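Local coordinates for galactose-1-phosphate uridylyltransferase (Bacillus cereus, PDB 4QVU) that is of unknown function but has a HIT-like fold, binds zinc and may belong among the hexose-1-phosphate uridylyltransferases, at the interface of chains A and B and the interface of chains A and C. Coordinates in Å, arbitrary orientation; residue numbers count along the deposited sequence, not the author numbering. Chains: chain A/B/C, Uncharacterized protein.

Contact 1: the interface of chains A and B. Residues chain A 224-225, 227, 230; chain B 114-116, 222.
The guanidinium of B:Arg222 is sandwiched between the two chains: CG2 of A:Val230 sits over one face, toward the rim, 3.4 Å from NH1, while the backbone O of B:Phe114 from its own chain lies over the opposite face. At the edge, close to the guanidinium plane, comes the carbonyl O of A:Val225. In this DUF4931 protein of HIT-like fold, whose A-B dimer is inferred from the deposited assembly, the arginine ends strand 214-222, and the segment it meets leads into helix 227-232 of the neighbour. NH2 of B:Arg222 donates a hydrogen bond to O of A:Val225 at 2.8 Å, nearly straight at the hydrogen (162°), arriving somewhat tilted from the carbonyl plane. The arginine reaches there through a folded chain, bent at both chi2 (-69°) and chi3 (-57°), which carries the head group back past B:Phe114 and B:Ser115. Together the edge bond and the packing on both faces should limit its rotation. On the flank, A:Val224 turns CG1 toward both NH2 of B:Arg222 and the backbone O of B:Phe114, 3.5 Å from the latter. Farther along, the ring of A:Pro227 rests on the B:Ser115 backbone, CG lying 3.3 Å from O, with B:Gly116 beside it.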
# COMPACT_ATOMS: atom_id res chain seq x y z
N VAL A 224 17.43 9.58 -5.33
CA VAL A 224 17.22 9.94 -3.93
C VAL A 224 15.91 10.75 -3.91
O VAL A 224 15.80 11.76 -4.61
CB VAL A 224 18.43 10.67 -3.28
CG1 VAL A 224 18.11 11.13 -1.86
CG2 VAL A 224 19.67 9.78 -3.29
N VAL A 225 14.90 10.22 -3.22
CA VAL A 225 13.58 10.87 -3.15
C VAL A 225 13.73 12.20 -2.37
O VAL A 225 14.50 12.27 -1.40
CB VAL A 225 12.50 9.94 -2.52
CG1 VAL A 225 11.11 10.58 -2.57
CG2 VAL A 225 12.48 8.57 -3.20
N PRO A 227 13.20 15.21 0.17
CA PRO A 227 12.79 15.15 1.59
C PRO A 227 11.36 15.65 1.84
O PRO A 227 10.70 15.16 2.75
CB PRO A 227 13.79 16.07 2.28
CG PRO A 227 14.93 16.15 1.37
CD PRO A 227 14.38 16.07 -0.00
N VAL A 230 9.22 12.64 0.98
CA VAL A 230 9.40 11.57 1.98
C VAL A 230 8.59 11.87 3.26
O VAL A 230 7.85 11.00 3.72
CB VAL A 230 10.89 11.32 2.33
CG1 VAL A 230 11.04 10.49 3.60
CG2 VAL A 230 11.60 10.66 1.17
N PHE B 114 22.37 10.37 1.46
CA PHE B 114 21.16 9.77 0.86
C PHE B 114 19.87 10.35 1.46
O PHE B 114 18.80 9.74 1.30
CB PHE B 114 21.17 8.24 1.02
CG PHE B 114 22.43 7.60 0.49
CD1 PHE B 114 22.77 7.70 -0.86
CD2 PHE B 114 23.26 6.87 1.33
CE1 PHE B 114 23.94 7.12 -1.35
CE2 PHE B 114 24.42 6.26 0.83
CZ PHE B 114 24.75 6.39 -0.50
N SER B 115 19.95 11.56 2.06
CA SER B 115 18.81 12.26 2.67
C SER B 115 18.18 13.29 1.71
O SER B 115 16.99 13.56 1.81
CB SER B 115 19.23 12.96 3.96
OG SER B 115 20.28 13.90 3.76
N GLY B 116 18.99 13.83 0.81
CA GLY B 116 18.58 14.86 -0.15
C GLY B 116 19.01 16.26 0.23
O GLY B 116 18.48 17.24 -0.30
N ARG B 222 17.58 6.70 5.90
CA ARG B 222 17.69 6.83 4.46
C ARG B 222 18.89 6.01 4.02
O ARG B 222 19.99 6.15 4.56
CB ARG B 222 17.79 8.32 4.06
CG ARG B 222 16.60 9.21 4.44
CD ARG B 222 15.29 8.94 3.68
NE ARG B 222 15.46 9.05 2.23
CZ ARG B 222 15.26 10.16 1.52
NH1 ARG B 222 14.84 11.27 2.11
NH2 ARG B 222 15.45 10.16 0.21

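Contact 2: the interface of chains A and B. Residues chain A 108, 110, 115-116, 205, 207, 222; chain B 227-228.
A:Tyr108 holds CG between its backbone N and carbonyl carbon (chi1 80°), which swings its phenol off strand 104-111 toward B:Pro227 and B:Leu228. Two positions along the same strand, A:Asn110 puts CG beside its backbone N instead (chi1 -53°), and its side chain crosses the proline at about a right angle. The platform belongs to the sheet of the HIT-like fold, as found in this DUF4931 family, and what it receives, in a dimer inferred from the deposited assembly, is the first turn of helix 227-232 from the other subunit. CD1 of B:Leu228 sits above the rim of the tyrosine ring at the CZ and OH end, 3.6 Å from CZ of A:Tyr108, the two side chains crossing steeply. On the same side of the ring plane but beyond the CE2 margin, CB of B:Pro227 stands 3.6 Å from CE2 of A:Tyr108. The amide of A:Asn110 then borders the pyrrolidine ring, with OD1 3.4 Å from CB of B:Pro227. On the neighbouring strand 203-211, CE1 and CZ of A:Phe207 approach the carbonyl O of B:Pro227, which stands off to one side of the ring plane. ND2 of A:Asn205 reaches the proline more loosely, 4.1 Å from CB of B:Pro227. Behind it, NH1 of A:Arg222 donates a hydrogen bond of 2.7 Å to OD1 of A:Asn205, in the carbonyl plane, and this helps fix which way the amide is turned, with its nitrogen on the side of the proline.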
# COMPACT_ATOMS: atom_id res chain seq x y z
N TYR A 108 19.73 -9.65 -13.54
CA TYR A 108 19.44 -8.25 -13.24
C TYR A 108 20.67 -7.37 -13.50
O TYR A 108 21.79 -7.87 -13.65
CB TYR A 108 18.93 -8.09 -11.77
CG TYR A 108 20.00 -8.07 -10.70
CD1 TYR A 108 20.61 -9.25 -10.28
CD2 TYR A 108 20.34 -6.89 -10.05
CE1 TYR A 108 21.58 -9.24 -9.27
CE2 TYR A 108 21.30 -6.87 -9.04
CZ TYR A 108 21.92 -8.05 -8.65
OH TYR A 108 22.86 -8.04 -7.65
N ASN A 110 22.41 -3.26 -12.44
CA ASN A 110 22.51 -2.06 -11.61
C ASN A 110 23.28 -1.01 -12.40
O ASN A 110 24.32 -1.34 -12.96
CB ASN A 110 23.18 -2.34 -10.26
CG ASN A 110 22.60 -3.47 -9.45
OD1 ASN A 110 21.40 -3.73 -9.46
ND2 ASN A 110 23.45 -4.16 -8.69
N SER A 115 21.73 2.69 -7.50
CA SER A 115 21.14 1.40 -7.88
C SER A 115 21.51 0.28 -6.89
O SER A 115 20.73 -0.67 -6.74
CB SER A 115 21.59 0.99 -9.29
OG SER A 115 23.00 0.90 -9.41
N GLY A 116 22.66 0.41 -6.24
CA GLY A 116 23.18 -0.58 -5.30
C GLY A 116 24.27 -1.47 -5.88
O GLY A 116 24.58 -2.52 -5.32
N ASN A 205 17.70 0.23 -12.55
CA ASN A 205 17.85 -1.21 -12.42
C ASN A 205 17.06 -1.92 -13.48
O ASN A 205 15.97 -1.47 -13.86
CB ASN A 205 17.38 -1.70 -11.06
CG ASN A 205 18.24 -1.42 -9.87
OD1 ASN A 205 17.79 -0.81 -8.92
ND2 ASN A 205 19.43 -1.98 -9.81
N PHE A 207 15.40 -5.76 -14.02
CA PHE A 207 15.08 -7.03 -13.37
C PHE A 207 14.38 -7.91 -14.36
O PHE A 207 13.43 -7.46 -15.01
CB PHE A 207 14.24 -6.87 -12.11
CG PHE A 207 14.86 -5.99 -11.06
CD1 PHE A 207 15.93 -6.43 -10.30
CD2 PHE A 207 14.36 -4.71 -10.83
CE1 PHE A 207 16.52 -5.61 -9.35
CE2 PHE A 207 14.94 -3.89 -9.87
CZ PHE A 207 16.01 -4.34 -9.13
N ARG A 222 16.11 4.81 -10.30
CA ARG A 222 16.60 4.89 -8.94
C ARG A 222 17.13 6.30 -8.72
O ARG A 222 17.92 6.81 -9.50
CB ARG A 222 17.67 3.81 -8.69
CG ARG A 222 17.21 2.35 -8.85
CD ARG A 222 16.22 1.84 -7.79
NE ARG A 222 16.76 1.96 -6.43
CZ ARG A 222 17.43 1.02 -5.78
NH1 ARG A 222 17.64 -0.16 -6.35
NH2 ARG A 222 17.88 1.24 -4.56
N PRO B 227 19.21 -4.13 -4.40
CA PRO B 227 18.54 -4.44 -5.68
C PRO B 227 17.70 -5.72 -5.63
O PRO B 227 16.68 -5.80 -6.32
CB PRO B 227 19.70 -4.62 -6.65
CG PRO B 227 20.83 -3.93 -6.04
CD PRO B 227 20.68 -4.08 -4.57
N LEU B 228 18.10 -6.71 -4.81
CA LEU B 228 17.39 -7.97 -4.67
C LEU B 228 16.07 -7.77 -3.95
O LEU B 228 15.14 -8.51 -4.21
CB LEU B 228 18.25 -9.01 -3.96
CG LEU B 228 19.00 -9.96 -4.88
CD1 LEU B 228 19.89 -9.22 -5.87
CD2 LEU B 228 19.79 -10.98 -4.09

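Contact 3: the interface of chains A and C. Residues chain A 145-146, 160, 241-242; chain C 145-146, 241-242.
A:Val146 and C:Val146 meet across the two-fold that relates chains A and C, their CG2 methyls 3.6 Å apart, and this pair forms the apolar, close-packed middle of the contact. Each valine belongs to short strand 145-147, within the DUF4931 C-terminal family region, and the two side chains slide past each other in opposite directions. The torsion (chi1 -177°) turns CG2, the branch beside the backbone N, toward the partner in each copy. A second point of contact lies to one side, where CG2 of C:Ile241 comes 3.4 Å from OD2 of A:Asp160; the isoleucine packs its aliphatic branch alongside the carboxylate as helix 241-249 begins. At the periphery the glutamates rest their carboxylates against backbone. C:Glu242 bends at chi2 (74°) and crosses A:Val146 at about a right angle, bringing OE1 to 3.4 Å from CA of A:Val146. A:Glu242 repeats this over C:Val146. Across the axis the OE2 atoms of A:Glu242 and C:Glu242 remain 6.7 Å apart, a separation at which the like charges may still weaken the association slightly. The loose part is A:Ile241, its CG2 4.5 Å from O of C:Gly145. This pairing in the deposited assembly may be no more than a crystal contact.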
# COMPACT_ATOMS: atom_id res chain seq x y z
N GLY A 145 -0.49 -2.94 -15.57
CA GLY A 145 -0.51 -1.49 -15.47
C GLY A 145 -1.10 -0.72 -16.64
O GLY A 145 -1.96 -1.21 -17.38
N VAL A 146 -0.66 0.55 -16.74
CA VAL A 146 -1.05 1.51 -17.76
C VAL A 146 -0.18 1.27 -18.98
O VAL A 146 1.04 1.47 -18.91
CB VAL A 146 -0.93 2.97 -17.23
CG1 VAL A 146 -1.39 3.99 -18.26
CG2 VAL A 146 -1.70 3.14 -15.93
N ASP A 160 0.74 0.12 -11.88
CA ASP A 160 -0.29 0.77 -11.06
C ASP A 160 -0.25 0.17 -9.64
O ASP A 160 -0.82 0.73 -8.69
CB ASP A 160 -1.69 0.66 -11.70
CG ASP A 160 -2.17 -0.75 -11.97
OD1 ASP A 160 -1.32 -1.62 -12.26
OD2 ASP A 160 -3.39 -0.98 -11.94
N ILE A 241 0.92 9.24 -13.42
CA ILE A 241 1.29 8.07 -14.22
C ILE A 241 0.93 8.33 -15.69
O ILE A 241 1.54 7.75 -16.57
CB ILE A 241 0.60 6.78 -13.66
CG1 ILE A 241 1.22 5.47 -14.25
CG2 ILE A 241 -0.95 6.81 -13.84
CD1 ILE A 241 0.87 4.15 -13.52
N GLU A 242 -0.08 9.18 -15.93
CA GLU A 242 -0.57 9.52 -17.25
C GLU A 242 0.41 10.47 -17.94
O GLU A 242 0.51 10.44 -19.18
CB GLU A 242 -1.96 10.16 -17.16
CG GLU A 242 -2.81 9.96 -18.41
CD GLU A 242 -3.39 8.57 -18.66
OE1 GLU A 242 -3.80 7.91 -17.69
OE2 GLU A 242 -3.54 8.21 -19.85
N GLY C 145 -5.31 9.59 -11.46
CA GLY C 145 -5.40 8.25 -12.03
C GLY C 145 -5.38 8.13 -13.55
O GLY C 145 -4.83 8.99 -14.26
N VAL C 146 -5.94 7.01 -14.02
CA VAL C 146 -6.07 6.64 -15.43
C VAL C 146 -7.32 7.31 -15.96
O VAL C 146 -8.42 6.99 -15.52
CB VAL C 146 -6.11 5.10 -15.59
CG1 VAL C 146 -6.19 4.69 -17.06
CG2 VAL C 146 -4.92 4.44 -14.91
N ILE C 241 -6.92 -2.36 -14.58
CA ILE C 241 -7.47 -1.00 -14.57
C ILE C 241 -7.73 -0.54 -16.01
O ILE C 241 -8.58 0.31 -16.23
CB ILE C 241 -6.49 -0.03 -13.81
CG1 ILE C 241 -7.17 1.34 -13.47
CG2 ILE C 241 -5.15 0.17 -14.57
CD1 ILE C 241 -6.44 2.22 -12.43
N GLU C 242 -6.98 -1.09 -16.97
CA GLU C 242 -7.08 -0.77 -18.39
C GLU C 242 -8.33 -1.39 -18.98
O GLU C 242 -8.90 -0.84 -19.93
CB GLU C 242 -5.82 -1.24 -19.14
CG GLU C 242 -5.52 -0.42 -20.38
CD GLU C 242 -4.95 0.97 -20.20
OE1 GLU C 242 -4.13 1.18 -19.27
OE2 GLU C 242 -5.23 1.84 -21.06

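Contact 4: the interface of chains A and B. Residues chain A 106-108, 134, 207-209; chain B 232, 234.
B:Tyr232, closing helix 227-232, plugs its whole phenol into a pocket of chain A, between strands 104-111 and 203-211 of the HIT-like sheet of this DUF4931 protein, and hides 120 Å² there, in a dimer inferred from the deposited assembly. At the far end its OH donates a hydrogen bond to O of A:Phe208 at 3.1 Å, with that carbonyl oxygen in the plane of the phenol ring. O of A:Leu107, also 3.1 Å from OH of B:Tyr232, is a second acceptor within bonding distance; the hydroxyl hydrogen can serve one at a time or be shared. Around the ring, CD1 of A:Ile106 covers one face, 3.9 Å from the centroid of B:Tyr232, and A:Tyr134 joins from the same side, edge-to-face with planes at 76°. Across the opposite face comes A:Phe207, again edge-to-face (82°), while A:Tyr209 packs diagonally beside the CE1 and CD1 margin. In the next layer, O of A:Leu107 also faces the backbone N of A:Phe208 on the adjacent strand, while O of A:Phe208 points to the phenol. A:Tyr134, with CG between its backbone N and carbonyl carbon (chi1 69°), folds its ring in toward the pocket. Beside the ring B:Ile234 reaches tip to tip for A:Ile106, their CD1 methyls 3.9 Å apart.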
# COMPACT_ATOMS: atom_id res chain seq x y z
N ILE A 106 18.46 -15.64 -10.97
CA ILE A 106 18.16 -14.23 -11.16
C ILE A 106 19.10 -13.63 -12.20
O ILE A 106 20.30 -13.89 -12.17
CB ILE A 106 18.28 -13.48 -9.81
CG1 ILE A 106 17.05 -13.74 -8.91
CG2 ILE A 106 18.49 -11.98 -10.02
CD1 ILE A 106 17.10 -13.06 -7.54
N LEU A 107 18.53 -12.80 -13.09
CA LEU A 107 19.20 -11.97 -14.09
C LEU A 107 18.76 -10.52 -13.85
O LEU A 107 17.55 -10.22 -13.88
CB LEU A 107 18.90 -12.44 -15.54
CG LEU A 107 19.32 -11.50 -16.70
CD1 LEU A 107 20.82 -11.30 -16.78
CD2 LEU A 107 18.81 -11.99 -18.01
N TYR A 108 19.73 -9.65 -13.54
CA TYR A 108 19.44 -8.25 -13.24
C TYR A 108 20.67 -7.37 -13.50
O TYR A 108 21.79 -7.87 -13.65
CB TYR A 108 18.93 -8.09 -11.77
CG TYR A 108 20.00 -8.07 -10.70
CD1 TYR A 108 20.61 -9.25 -10.28
CD2 TYR A 108 20.34 -6.89 -10.05
CE1 TYR A 108 21.58 -9.24 -9.27
CE2 TYR A 108 21.30 -6.87 -9.04
CZ TYR A 108 21.92 -8.05 -8.65
OH TYR A 108 22.86 -8.04 -7.65
N TYR A 134 12.93 -16.74 -6.76
CA TYR A 134 12.80 -15.29 -6.85
C TYR A 134 11.36 -14.81 -7.13
O TYR A 134 11.08 -13.64 -6.91
CB TYR A 134 13.73 -14.70 -7.92
CG TYR A 134 13.37 -15.03 -9.36
CD1 TYR A 134 12.49 -14.23 -10.08
CD2 TYR A 134 14.00 -16.08 -10.03
CE1 TYR A 134 12.18 -14.51 -11.40
CE2 TYR A 134 13.70 -16.36 -11.36
CZ TYR A 134 12.79 -15.58 -12.04
OH TYR A 134 12.49 -15.84 -13.36
N PHE A 207 15.40 -5.76 -14.02
CA PHE A 207 15.08 -7.03 -13.37
C PHE A 207 14.38 -7.91 -14.36
O PHE A 207 13.43 -7.46 -15.01
CB PHE A 207 14.24 -6.87 -12.11
CG PHE A 207 14.86 -5.99 -11.06
CD1 PHE A 207 15.93 -6.43 -10.30
CD2 PHE A 207 14.36 -4.71 -10.83
CE1 PHE A 207 16.52 -5.61 -9.35
CE2 PHE A 207 14.94 -3.89 -9.87
CZ PHE A 207 16.01 -4.34 -9.13
N PHE A 208 14.86 -9.15 -14.51
CA PHE A 208 14.25 -10.08 -15.44
C PHE A 208 13.51 -11.15 -14.67
O PHE A 208 13.94 -11.54 -13.58
CB PHE A 208 15.29 -10.69 -16.38
CG PHE A 208 15.81 -9.73 -17.42
CD1 PHE A 208 16.84 -8.84 -17.13
CD2 PHE A 208 15.29 -9.73 -18.72
CE1 PHE A 208 17.34 -7.97 -18.10
CE2 PHE A 208 15.79 -8.86 -19.69
CZ PHE A 208 16.82 -7.98 -19.38
N TYR A 209 12.38 -11.59 -15.24
CA TYR A 209 11.50 -12.62 -14.67
C TYR A 209 11.00 -13.56 -15.76
O TYR A 209 10.73 -13.12 -16.89
CB TYR A 209 10.28 -11.99 -13.95
CG TYR A 209 10.58 -10.78 -13.08
CD1 TYR A 209 10.75 -9.51 -13.65
CD2 TYR A 209 10.60 -10.88 -11.69
CE1 TYR A 209 11.03 -8.40 -12.86
CE2 TYR A 209 10.83 -9.76 -10.89
CZ TYR A 209 11.07 -8.53 -11.48
OH TYR A 209 11.30 -7.41 -10.72
N TYR B 232 12.81 -8.14 -6.23
CA TYR B 232 12.29 -9.46 -5.89
C TYR B 232 11.85 -9.59 -4.43
O TYR B 232 11.46 -10.70 -4.04
CB TYR B 232 13.37 -10.52 -6.18
CG TYR B 232 13.97 -10.43 -7.56
CD1 TYR B 232 13.32 -10.96 -8.67
CD2 TYR B 232 15.21 -9.83 -7.76
CE1 TYR B 232 13.88 -10.90 -9.94
CE2 TYR B 232 15.79 -9.76 -9.03
CZ TYR B 232 15.11 -10.29 -10.12
OH TYR B 232 15.67 -10.24 -11.38
N ILE B 234 13.59 -9.87 -1.79
CA ILE B 234 14.51 -10.81 -1.17
C ILE B 234 15.33 -9.98 -0.20
O ILE B 234 16.19 -9.21 -0.64
CB ILE B 234 15.37 -11.63 -2.19
CG1 ILE B 234 14.48 -12.51 -3.09
CG2 ILE B 234 16.42 -12.47 -1.45
CD1 ILE B 234 15.15 -13.22 -4.22

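Contacts 1, 2 and 4 belong to one two-fold interface between chains A and B. Contacts 2 and 4 are neighbours, their C-alpha centres about 9 Å apart, sharing A:Tyr108 and A:Phe207, so helix 227-232 of B enters at contact 2 and ends in contact 4. Contact 1, about 17 Å from contact 2 between C-alpha centres, uses the same helix, arginine and loop with the chains exchanged: each subunit packs its helix against the other's strands. Contact 3, its C-alpha centre 24 to 26 Å from the others, links A to C through different elements. Chain A therefore bridges two partners in the deposited tetramer, whose biological relevance the structure alone does not show.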